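Local coordinates for protein putative RnfG subunit of electron transport complex (Thermotoga maritima, PDB 3DCZ) that probably serves as the FMN-carrying G subunit of a membrane-bound Rnf complex that couples electron transfer to ion translocation, at residues I28-K33 and L113-V118; A84-G89 and T99-F104; D39-E44 and F76-G81. One frame throughout, in Å; residues are numbered along the deposited sequence. Where two conformers were deposited one is given.

Interaction 1 of 3, residues I28-K33 and L113-V118; sequences IKFVLK and LNSVRV
Phe-30 and Arg-117 stack where the C-terminal end of helix 22-31 packs on strand 110-120, an outermost strand of the antiparallel sheet. It is a helix-on-sheet contact closed by a cation-pi pair. The guanidinium lies flat over one face of the ring, with planes 22° apart and Arg-117 CZ 3.8 Å from the centroid of the Phe-30 ring. The two side chains cross at about a right angle. The arginine chain is bent at chi2 (79°) and chi3, and NH1 lies over the ring centre. On the opposite face a water sits toward the rim. This water donates to Phe-30 O and Lys-33 O and accepts from Ser-115 OG, so it bridges the helix end and the strand. Ser-115 OG also comes 3.2 Å from Phe-30 CE2. Val-31 CG1 meets the backbone between Val-116 and Arg-117, 3.6 Å from Val-116 C. Val-31 also touches Cys-103 of the neighbouring strand 98-107. Asn-114 and Ser-115 together face Cys-103 in a classic beta bulge. With CG anti to the backbone N (chi1 -175°), the Asn-114 amide meets the end of the helix. Asn-114 ND2 donates twice, to Val-31 O at 2.8 Å and to Lys-33 O at 3.1 Å, and stands above both carbonyl planes.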
loop_
_atom_site.group_PDB
_atom_site.type_symbol
_atom_site.label_atom_id
_atom_site.label_comp_id
_atom_site.label_asym_id
_atom_site.label_seq_id
_atom_site.Cartn_x
_atom_site.Cartn_y
_atom_site.Cartn_z
ATOM N N ILE A 28 -7.182 -0.097 7.128
ATOM C CA ILE A 28 -6.597 -1.429 7.150
ATOM C C ILE A 28 -7.610 -2.434 6.592
ATOM O O ILE A 28 -7.252 -3.318 5.808
ATOM C CB ILE A 28 -6.177 -1.792 8.568
ATOM C CG1 ILE A 28 -5.041 -0.870 8.982
ATOM C CG2 ILE A 28 -5.772 -3.307 8.676
ATOM C CD1 ILE A 28 -4.619 -1.009 10.489
ATOM N N LYS A 29 -8.865 -2.290 6.975
ATOM C CA LYS A 29 -9.935 -3.145 6.427
ATOM C C LYS A 29 -10.015 -2.980 4.908
ATOM O O LYS A 29 -10.077 -3.977 4.163
ATOM C CB LYS A 29 -11.293 -2.789 7.052
ATOM C CG LYS A 29 -11.454 -3.221 8.486
ATOM C CD LYS A 29 -12.767 -2.715 9.085
ATOM C CE LYS A 29 -12.977 -3.236 10.467
ATOM N NZ LYS A 29 -14.331 -2.836 10.912
ATOM N N PHE A 30 -9.971 -1.731 4.434
ATOM C CA PHE A 30 -10.087 -1.490 2.997
ATOM C C PHE A 30 -8.986 -2.187 2.200
ATOM O O PHE A 30 -9.261 -2.857 1.182
ATOM C CB PHE A 30 -10.043 -0.002 2.671
ATOM C CG PHE A 30 -10.089 0.256 1.201
ATOM C CD1 PHE A 30 -11.292 0.265 0.527
ATOM C CD2 PHE A 30 -8.923 0.463 0.472
ATOM C CE1 PHE A 30 -11.336 0.468 -0.804
ATOM C CE2 PHE A 30 -8.946 0.614 -0.878
ATOM C CZ PHE A 30 -10.181 0.662 -1.530
ATOM N N VAL A 31 -7.737 -2.085 2.685
ATOM C CA VAL A 31 -6.606 -2.618 1.914
ATOM C C VAL A 31 -6.534 -4.142 1.953
ATOM O O VAL A 31 -5.765 -4.779 1.196
ATOM C CB VAL A 31 -5.250 -1.960 2.318
ATOM C CG1 VAL A 31 -5.303 -0.413 2.008
ATOM C CG2 VAL A 31 -4.908 -2.230 3.749
ATOM N N LEU A 32 -7.349 -4.722 2.836
ATOM C CA LEU A 32 -7.512 -6.173 2.935
ATOM C C LEU A 32 -8.723 -6.687 2.164
ATOM O O LEU A 32 -9.052 -7.862 2.259
ATOM C CB LEU A 32 -7.504 -6.627 4.386
ATOM C CG LEU A 32 -6.125 -6.649 5.073
ATOM C CD1 LEU A 32 -6.309 -6.724 6.596
ATOM C CD2 LEU A 32 -5.271 -7.812 4.576
ATOM N N LYS A 33 -9.313 -5.817 1.350
ATOM C CA LYS A 33 -10.289 -6.277 0.345
ATOM C C LYS A 33 -9.560 -6.510 -0.970
ATOM O O LYS A 33 -8.652 -5.730 -1.382
ATOM C CB LYS A 33 -11.421 -5.257 0.171
ATOM C CG LYS A 33 -12.247 -5.019 1.453
ATOM C CD LYS A 33 -13.461 -4.140 1.172
ATOM C CE LYS A 33 -14.318 -3.965 2.398
ATOM N NZ LYS A 33 -15.413 -2.977 2.152
ATOM N N LEU A 113 1.556 -5.695 -4.603
ATOM C CA LEU A 113 0.815 -4.614 -3.958
ATOM C C LEU A 113 -0.682 -4.842 -4.173
ATOM O O LEU A 113 -1.171 -4.791 -5.317
ATOM C CB LEU A 113 1.202 -3.237 -4.518
ATOM C CG LEU A 113 0.409 -2.062 -3.984
ATOM C CD1 LEU A 113 0.495 -1.954 -2.429
ATOM C CD2 LEU A 113 0.885 -0.736 -4.603
ATOM N N ASN A 114 -1.404 -5.163 -3.094
ATOM C CA ASN A 114 -2.837 -5.452 -3.208
ATOM C C ASN A 114 -3.679 -4.208 -3.268
ATOM O O ASN A 114 -4.598 -4.136 -4.065
ATOM C CB ASN A 114 -3.286 -6.307 -2.026
ATOM C CG ASN A 114 -4.747 -6.756 -2.117
ATOM O OD1 ASN A 114 -5.070 -7.612 -2.957
ATOM N ND2 ASN A 114 -5.637 -6.217 -1.233
ATOM N N SER A 115 -3.432 -3.269 -2.351
ATOM C CA SER A 115 -4.307 -2.119 -2.191
ATOM C C SER A 115 -3.672 -1.043 -1.374
ATOM O O SER A 115 -2.707 -1.271 -0.673
ATOM C CB SER A 115 -5.647 -2.541 -1.588
ATOM O OG SER A 115 -6.585 -1.503 -1.454
ATOM N N VAL A 116 -4.210 0.145 -1.506
ATOM C CA VAL A 116 -3.666 1.349 -0.899
ATOM C C VAL A 116 -4.816 2.225 -0.450
ATOM O O VAL A 116 -5.840 2.304 -1.152
ATOM C CB VAL A 116 -2.860 2.177 -1.964
ATOM C CG1 VAL A 116 -2.298 3.436 -1.360
ATOM C CG2 VAL A 116 -1.794 1.324 -2.614
ATOM N N ARG A 117 -4.643 2.911 0.682
ATOM C CA ARG A 117 -5.599 3.934 1.125
ATOM C C ARG A 117 -4.803 5.075 1.725
ATOM O O ARG A 117 -4.069 4.861 2.684
ATOM C CB ARG A 117 -6.555 3.364 2.174
ATOM C CG ARG A 117 -7.477 4.403 2.820
ATOM C CD ARG A 117 -8.651 4.741 1.932
ATOM N NE ARG A 117 -9.869 4.059 2.388
ATOM C CZ ARG A 117 -10.876 3.683 1.606
ATOM N NH1 ARG A 117 -10.840 3.869 0.284
ATOM N NH2 ARG A 117 -11.923 3.070 2.158
ATOM N N VAL A 118 -4.978 6.269 1.185
ATOM C CA VAL A 118 -4.301 7.452 1.676
ATOM C C VAL A 118 -5.251 8.077 2.674
ATOM O O VAL A 118 -6.422 8.343 2.340
ATOM C CB VAL A 118 -3.981 8.430 0.488
ATOM C CG1 VAL A 118 -3.213 9.613 1.000
ATOM C CG2 VAL A 118 -3.175 7.711 -0.593
HETATM O O HOH W 1 -8.972 -2.954 -1.589
#

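Interaction 2 of 3, residues A84-G89 and T99-F104; sequences AYVLSG and TVVACF. With ACT (acetate ion), chain D.
Leu-87 and Phe-104 meet on one face of an antiparallel beta hairpin formed by strands 83-90 and 98-107. Chi1 of Leu-87 is 65°, which places CG between its backbone N and carbonyl carbon. Leu-87 CD2 lies 3.7 Å from Phe-104 CD1, and the two side chains cross obliquely. Phe-104 has CG anti to the carbonyl carbon, beside its backbone N (chi1 -66°). Helix 188-206 covers this face. Met-198 rests on Leu-87 and Ala-102, and Leu-202 rests on Phe-104.

The other face carries Val-86, Ser-88, Val-101 and Cys-103. CG1 is anti to the backbone N in Val-86 and in Val-101, and Val-86 CG1 lies 3.7 Å from Val-101 CG1. CG2 of Val-86 reaches Cys-103 CB, while CG2 of Val-101 lies against Ser-88 OG. Ser-88 CB packs on Thr-99 CG2 at 3.6 Å. Val-31 of helix 22-31 rests on Val-86, Val-101 and Cys-103, so the hairpin is sandwiched between two helices.

Tyr-85/Phe-104, Leu-87/Ala-102 and Gly-89/Val-100 are the hydrogen-bonded pairs. Each makes two backbone bonds, and the Val-100 N to Gly-89 O bond of 2.9 Å is almost straight at 178°. Val-86/Cys-103 and Ser-88/Val-101 are non-hydrogen-bonded pairs. Their CA atoms approach carbonyl oxygens instead, as Ser-88 CA does to Val-100 O at 3.1 Å.

The Tyr-85 ring leads away from the partner strand. The O atom of an acetate, probably from the crystallisation liquor, lies at the ring edge, in plane. The acetate is also bonded to Asn-83 ND2. Tyr-85 OH donates to the acetate O at 2.6 Å.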
loop_
_atom_site.group_PDB
_atom_site.type_symbol
_atom_site.label_atom_id
_atom_site.label_comp_id
_atom_site.label_asym_id
_atom_site.label_seq_id
_atom_site.Cartn_x
_atom_site.Cartn_y
_atom_site.Cartn_z
ATOM N N ALA A 84 -0.259 -11.862 4.058
ATOM C CA ALA A 84 -0.510 -10.469 3.733
ATOM C C ALA A 84 0.118 -9.610 4.838
ATOM O O ALA A 84 0.176 -10.028 5.983
ATOM C CB ALA A 84 -1.985 -10.229 3.610
ATOM N N TYR A 85 0.586 -8.420 4.454
ATOM C CA TYR A 85 1.249 -7.490 5.358
ATOM C C TYR A 85 0.619 -6.141 5.147
ATOM O O TYR A 85 0.466 -5.722 3.987
ATOM C CB TYR A 85 2.752 -7.447 5.030
ATOM C CG TYR A 85 3.375 -8.782 5.299
ATOM C CD1 TYR A 85 3.815 -9.093 6.599
ATOM C CD2 TYR A 85 3.409 -9.765 4.341
ATOM C CE1 TYR A 85 4.294 -10.343 6.901
ATOM C CE2 TYR A 85 3.924 -11.016 4.636
ATOM C CZ TYR A 85 4.361 -11.300 5.925
ATOM O OH TYR A 85 4.834 -12.545 6.248
ATOM N N VAL A 86 0.247 -5.460 6.224
ATOM C CA VAL A 86 -0.241 -4.092 6.132
ATOM C C VAL A 86 0.716 -3.216 6.906
ATOM O O VAL A 86 1.087 -3.492 8.036
ATOM C CB VAL A 86 -1.707 -3.951 6.645
ATOM C CG1 VAL A 86 -2.115 -2.482 6.656
ATOM C CG2 VAL A 86 -2.655 -4.820 5.790
ATOM N N LEU A 87 1.130 -2.151 6.242
ATOM C CA LEU A 87 1.895 -1.127 6.949
ATOM C C LEU A 87 1.531 0.250 6.446
ATOM O O LEU A 87 0.635 0.399 5.616
ATOM C CB LEU A 87 3.404 -1.432 6.893
ATOM C CG LEU A 87 4.125 -1.405 5.542
ATOM C CD1 LEU A 87 5.601 -1.750 5.726
ATOM C CD2 LEU A 87 3.491 -2.403 4.552
ATOM N N SER A 88 2.178 1.260 7.024
ATOM C CA SER A 88 1.888 2.635 6.697
ATOM C C SER A 88 3.194 3.339 6.290
ATOM O O SER A 88 4.309 2.878 6.572
ATOM C CB SER A 88 1.271 3.288 7.937
ATOM O OG SER A 88 -0.067 2.810 8.103
ATOM N N GLY A 89 3.043 4.502 5.680
ATOM C CA GLY A 89 4.184 5.258 5.278
ATOM C C GLY A 89 3.914 6.722 5.056
ATOM O O GLY A 89 2.755 7.167 4.954
ATOM N N THR A 99 -1.049 9.956 6.010
ATOM C CA THR A 99 -0.422 8.665 6.072
ATOM C C THR A 99 -0.960 7.784 4.930
ATOM O O THR A 99 -2.169 7.774 4.666
ATOM C CB THR A 99 -0.731 7.935 7.405
ATOM O OG1 THR A 99 -0.196 8.710 8.484
ATOM C CG2 THR A 99 -0.104 6.541 7.445
ATOM N N VAL A 100 -0.078 7.018 4.304
ATOM C CA VAL A 100 -0.492 6.075 3.269
ATOM C C VAL A 100 -0.491 4.649 3.890
ATOM O O VAL A 100 0.553 4.223 4.411
ATOM C CB VAL A 100 0.502 6.037 2.077
ATOM C CG1 VAL A 100 -0.025 5.070 0.993
ATOM C CG2 VAL A 100 0.723 7.435 1.495
ATOM N N VAL A 101 -1.625 3.941 3.820
ATOM C CA VAL A 101 -1.760 2.560 4.335
ATOM C C VAL A 101 -1.750 1.664 3.100
ATOM O O VAL A 101 -2.342 2.009 2.071
ATOM C CB VAL A 101 -3.100 2.373 5.133
ATOM C CG1 VAL A 101 -3.239 0.932 5.598
ATOM C CG2 VAL A 101 -3.125 3.397 6.321
ATOM N N ALA A 102 -1.055 0.553 3.161
ATOM C CA ALA A 102 -0.966 -0.351 2.020
ATOM C C ALA A 102 -0.873 -1.786 2.470
ATOM O O ALA A 102 -0.357 -2.061 3.540
ATOM C CB ALA A 102 0.208 0.008 1.116
ATOM N N CYS A 103 -1.367 -2.679 1.624
ATOM C CA CYS A 103 -1.338 -4.112 1.852
ATOM C C CYS A 103 -0.526 -4.754 0.721
ATOM O O CYS A 103 -0.786 -4.544 -0.466
ATOM C CB CYS A 103 -2.762 -4.720 1.831
ATOM S SG CYS A 103 -2.725 -6.535 1.876
ATOM N N PHE A 104 0.480 -5.531 1.123
ATOM C CA PHE A 104 1.318 -6.297 0.226
ATOM C C PHE A 104 1.071 -7.766 0.526
ATOM O O PHE A 104 0.954 -8.166 1.673
ATOM C CB PHE A 104 2.805 -5.999 0.453
ATOM C CG PHE A 104 3.192 -4.595 0.112
ATOM C CD1 PHE A 104 3.027 -3.546 1.022
ATOM C CD2 PHE A 104 3.756 -4.311 -1.121
ATOM C CE1 PHE A 104 3.349 -2.227 0.674
ATOM C CE2 PHE A 104 4.138 -2.981 -1.442
ATOM C CZ PHE A 104 3.918 -1.942 -0.529
HETATM C C ACT D . 6.573 -14.530 4.023
HETATM O O ACT D . 5.401 -14.209 4.279
HETATM O OXT ACT D . 6.696 -15.686 3.557
HETATM C CH3 ACT D . 7.729 -13.610 4.215
#

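Interaction 3 of 3, residues D39-E44 and F76-G81; sequences DYLVDE and FVTKDG
Lys-79 lies along the backbone carbonyls of Tyr-40 and Leu-41, reaching from a type I beta turn, Thr-78 to Gly-81, to the loop that leads into helix 44-54. Its CB lies by Leu-41 O. Lys-79 CG is anti to the carbonyl carbon (chi1 -71°) and comes 3.4 Å from Leu-41 O. From there the chain runs extended. CD is near both Tyr-40 O and Leu-41 O. Lys-79 CE lies 3.7 Å from Tyr-40 O and also approaches Asp-43 N. Lys-79 NZ ends the run with a hydrogen bond to Tyr-40 O at 3.1 Å, the donor standing well above the carbonyl plane. The Lys-79 backbone N binds Leu-41 O at 2.8 Å. One lysine thus holds two successive carbonyls of the loop. Asp-43 OD1 is 6.0 Å from Lys-79 NZ, too far for a salt bridge. The other oxygen of Asp-43, OD2, caps the helix by accepting from Glu-46 N.

Thr-78 is shared between turn and loop. Chi1 of 70° puts OG1 between the backbone N and the carbonyl carbon. Thr-78 OG1 donates to Asp-80 OD1 at 2.5 Å and is also bonded to Arg-82 N. Asp-80 OD1 is salt-bridged to Arg-82 as well. Thr-78 CG2 lies 3.9 Å from Leu-41 CB. An alanine here would probably leave Asp-80 OD1 and Arg-82 N without their hydroxyl partner and open a small gap beside Leu-41 CB. Val-42 CG2 packs on Phe-76 CB at 3.9 Å, and these two buried side chains cross at about a right angle.

The contact fastens the loop between helices 22-31 and 44-54 to the end of strand 67-77. Phe-76 touches Ile-28 and Ile-50 of those two helices and Val-86 on strand 83-90.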
loop_
_atom_site.group_PDB
_atom_site.type_symbol
_atom_site.label_atom_id
_atom_site.label_comp_id
_atom_site.label_asym_id
_atom_site.label_seq_id
_atom_site.Cartn_x
_atom_site.Cartn_y
_atom_site.Cartn_z
ATOM N N ASP A 39 -14.090 -8.339 -2.317
ATOM C CA ASP A 39 -14.430 -9.110 -1.136
ATOM C C ASP A 39 -13.286 -9.068 -0.139
ATOM O O ASP A 39 -12.121 -8.965 -0.512
ATOM C CB ASP A 39 -14.682 -10.554 -1.495
ATOM C CG ASP A 39 -15.737 -10.721 -2.577
ATOM O OD1 ASP A 39 -16.649 -9.855 -2.662
ATOM O OD2 ASP A 39 -15.635 -11.708 -3.343
ATOM N N TYR A 40 -13.613 -9.175 1.136
ATOM C CA TYR A 40 -12.583 -9.280 2.153
ATOM C C TYR A 40 -11.679 -10.506 1.956
ATOM O O TYR A 40 -12.190 -11.626 1.765
ATOM C CB TYR A 40 -13.213 -9.366 3.537
ATOM C CG TYR A 40 -13.561 -8.040 4.148
ATOM C CD1 TYR A 40 -12.564 -7.210 4.611
ATOM C CD2 TYR A 40 -14.882 -7.634 4.289
ATOM C CE1 TYR A 40 -12.858 -6.002 5.189
ATOM C CE2 TYR A 40 -15.195 -6.403 4.867
ATOM C CZ TYR A 40 -14.162 -5.587 5.315
ATOM O OH TYR A 40 -14.395 -4.350 5.880
ATOM N N LEU A 41 -10.364 -10.296 2.029
ATOM C CA LEU A 41 -9.396 -11.402 2.031
ATOM C C LEU A 41 -9.258 -12.029 3.435
ATOM O O LEU A 41 -8.773 -13.150 3.559
ATOM C CB LEU A 41 -8.018 -10.907 1.538
ATOM C CG LEU A 41 -7.987 -10.396 0.087
ATOM C CD1 LEU A 41 -6.674 -9.656 -0.188
ATOM C CD2 LEU A 41 -8.194 -11.560 -0.862
ATOM N N VAL A 42 -9.654 -11.266 4.455
ATOM C CA VAL A 42 -9.661 -11.668 5.850
ATOM C C VAL A 42 -10.980 -11.211 6.443
ATOM O O VAL A 42 -11.408 -10.088 6.181
ATOM C CB VAL A 42 -8.485 -10.973 6.617
ATOM C CG1 VAL A 42 -8.387 -11.423 8.096
ATOM C CG2 VAL A 42 -7.164 -11.220 5.911
ATOM N N ASP A 43 -11.596 -12.051 7.286
ATOM C CA ASP A 43 -12.858 -11.667 7.922
ATOM C C ASP A 43 -12.693 -10.331 8.621
ATOM O O ASP A 43 -11.680 -10.080 9.292
ATOM C CB ASP A 43 -13.311 -12.707 8.939
ATOM C CG ASP A 43 -14.557 -12.269 9.728
ATOM O OD1 ASP A 43 -15.691 -12.470 9.239
ATOM O OD2 ASP A 43 -14.408 -11.730 10.845
ATOM N N GLU A 44 -13.719 -9.491 8.505
ATOM C CA GLU A 44 -13.649 -8.144 9.037
ATOM C C GLU A 44 -13.429 -8.107 10.547
ATOM O O GLU A 44 -12.648 -7.279 11.025
ATOM C CB GLU A 44 -14.889 -7.351 8.658
ATOM C CG GLU A 44 -14.886 -5.945 9.187
ATOM C CD GLU A 44 -16.123 -5.149 8.816
ATOM O OE1 GLU A 44 -17.000 -5.685 8.101
ATOM O OE2 GLU A 44 -16.225 -3.984 9.268
ATOM N N PHE A 76 -1.298 -10.934 8.327
ATOM C CA PHE A 76 -2.554 -11.651 8.123
ATOM C C PHE A 76 -2.287 -12.850 7.232
ATOM O O PHE A 76 -1.243 -12.935 6.571
ATOM C CB PHE A 76 -3.629 -10.757 7.478
ATOM C CG PHE A 76 -3.847 -9.462 8.181
ATOM C CD1 PHE A 76 -3.055 -8.361 7.883
ATOM C CD2 PHE A 76 -4.818 -9.337 9.158
ATOM C CE1 PHE A 76 -3.244 -7.141 8.545
ATOM C CE2 PHE A 76 -4.998 -8.126 9.836
ATOM C CZ PHE A 76 -4.209 -7.034 9.524
ATOM N N VAL A 77 -3.246 -13.771 7.249
ATOM C CA VAL A 77 -3.327 -14.879 6.292
ATOM C C VAL A 77 -4.662 -14.754 5.574
ATOM O O VAL A 77 -5.732 -14.713 6.210
ATOM C CB VAL A 77 -3.207 -16.263 6.974
ATOM C CG1 VAL A 77 -3.272 -17.386 5.905
ATOM C CG2 VAL A 77 -1.902 -16.351 7.773
ATOM N N THR A 78 -4.610 -14.700 4.261
ATOM C CA THR A 78 -5.855 -14.550 3.476
ATOM C C THR A 78 -6.681 -15.839 3.518
ATOM O O THR A 78 -6.185 -16.909 3.921
ATOM C CB THR A 78 -5.569 -14.173 2.019
ATOM O OG1 THR A 78 -4.993 -15.302 1.359
ATOM C CG2 THR A 78 -4.658 -12.916 1.907
ATOM N N LYS A 79 -7.951 -15.760 3.101
ATOM C CA LYS A 79 -8.815 -16.928 3.131
ATOM C C LYS A 79 -8.295 -18.042 2.236
ATOM O O LYS A 79 -8.598 -19.205 2.484
ATOM C CB LYS A 79 -10.262 -16.556 2.758
ATOM C CG LYS A 79 -10.965 -15.747 3.805
ATOM C CD LYS A 79 -12.226 -15.096 3.247
ATOM C CE LYS A 79 -12.897 -14.196 4.262
ATOM N NZ LYS A 79 -13.972 -13.364 3.595
ATOM N N ASP A 80 -7.505 -17.688 1.212
ATOM C CA ASP A 80 -6.849 -18.686 0.367
ATOM C C ASP A 80 -5.370 -18.973 0.711
ATOM O O ASP A 80 -4.650 -19.600 -0.057
ATOM C CB ASP A 80 -7.027 -18.380 -1.126
ATOM C CG ASP A 80 -6.306 -17.138 -1.591
ATOM O OD1 ASP A 80 -5.587 -16.482 -0.813
ATOM O OD2 ASP A 80 -6.480 -16.814 -2.794
ATOM N N GLY A 81 -4.956 -18.578 1.905
ATOM C CA GLY A 81 -3.726 -19.073 2.515
ATOM C C GLY A 81 -2.456 -18.311 2.221
ATOM O O GLY A 81 -1.372 -18.810 2.477
#

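In the fold
From the N terminus, the end of helix 22-31 and the two residues after it supply the first half of interaction 1. The loop that follows opens interaction 3, which closes at the end of strand 67-77. Interaction 2 then opens on strand 83-90 and closes on strand 98-107. Interaction 1 closes last, on strand 110-120. Interactions 3 and 2 follow in series, both nested inside the loop closed by interaction 1, and none cross. All three reach the same antiparallel sheet. Strand 98-107 joins interactions 1 and 2 as neighbour of strand 110-120. Phe-76 O and Ala-84 N link interactions 3 and 2. A Lys-29 to Glu-44 salt bridge ties interaction 1 to interaction 3.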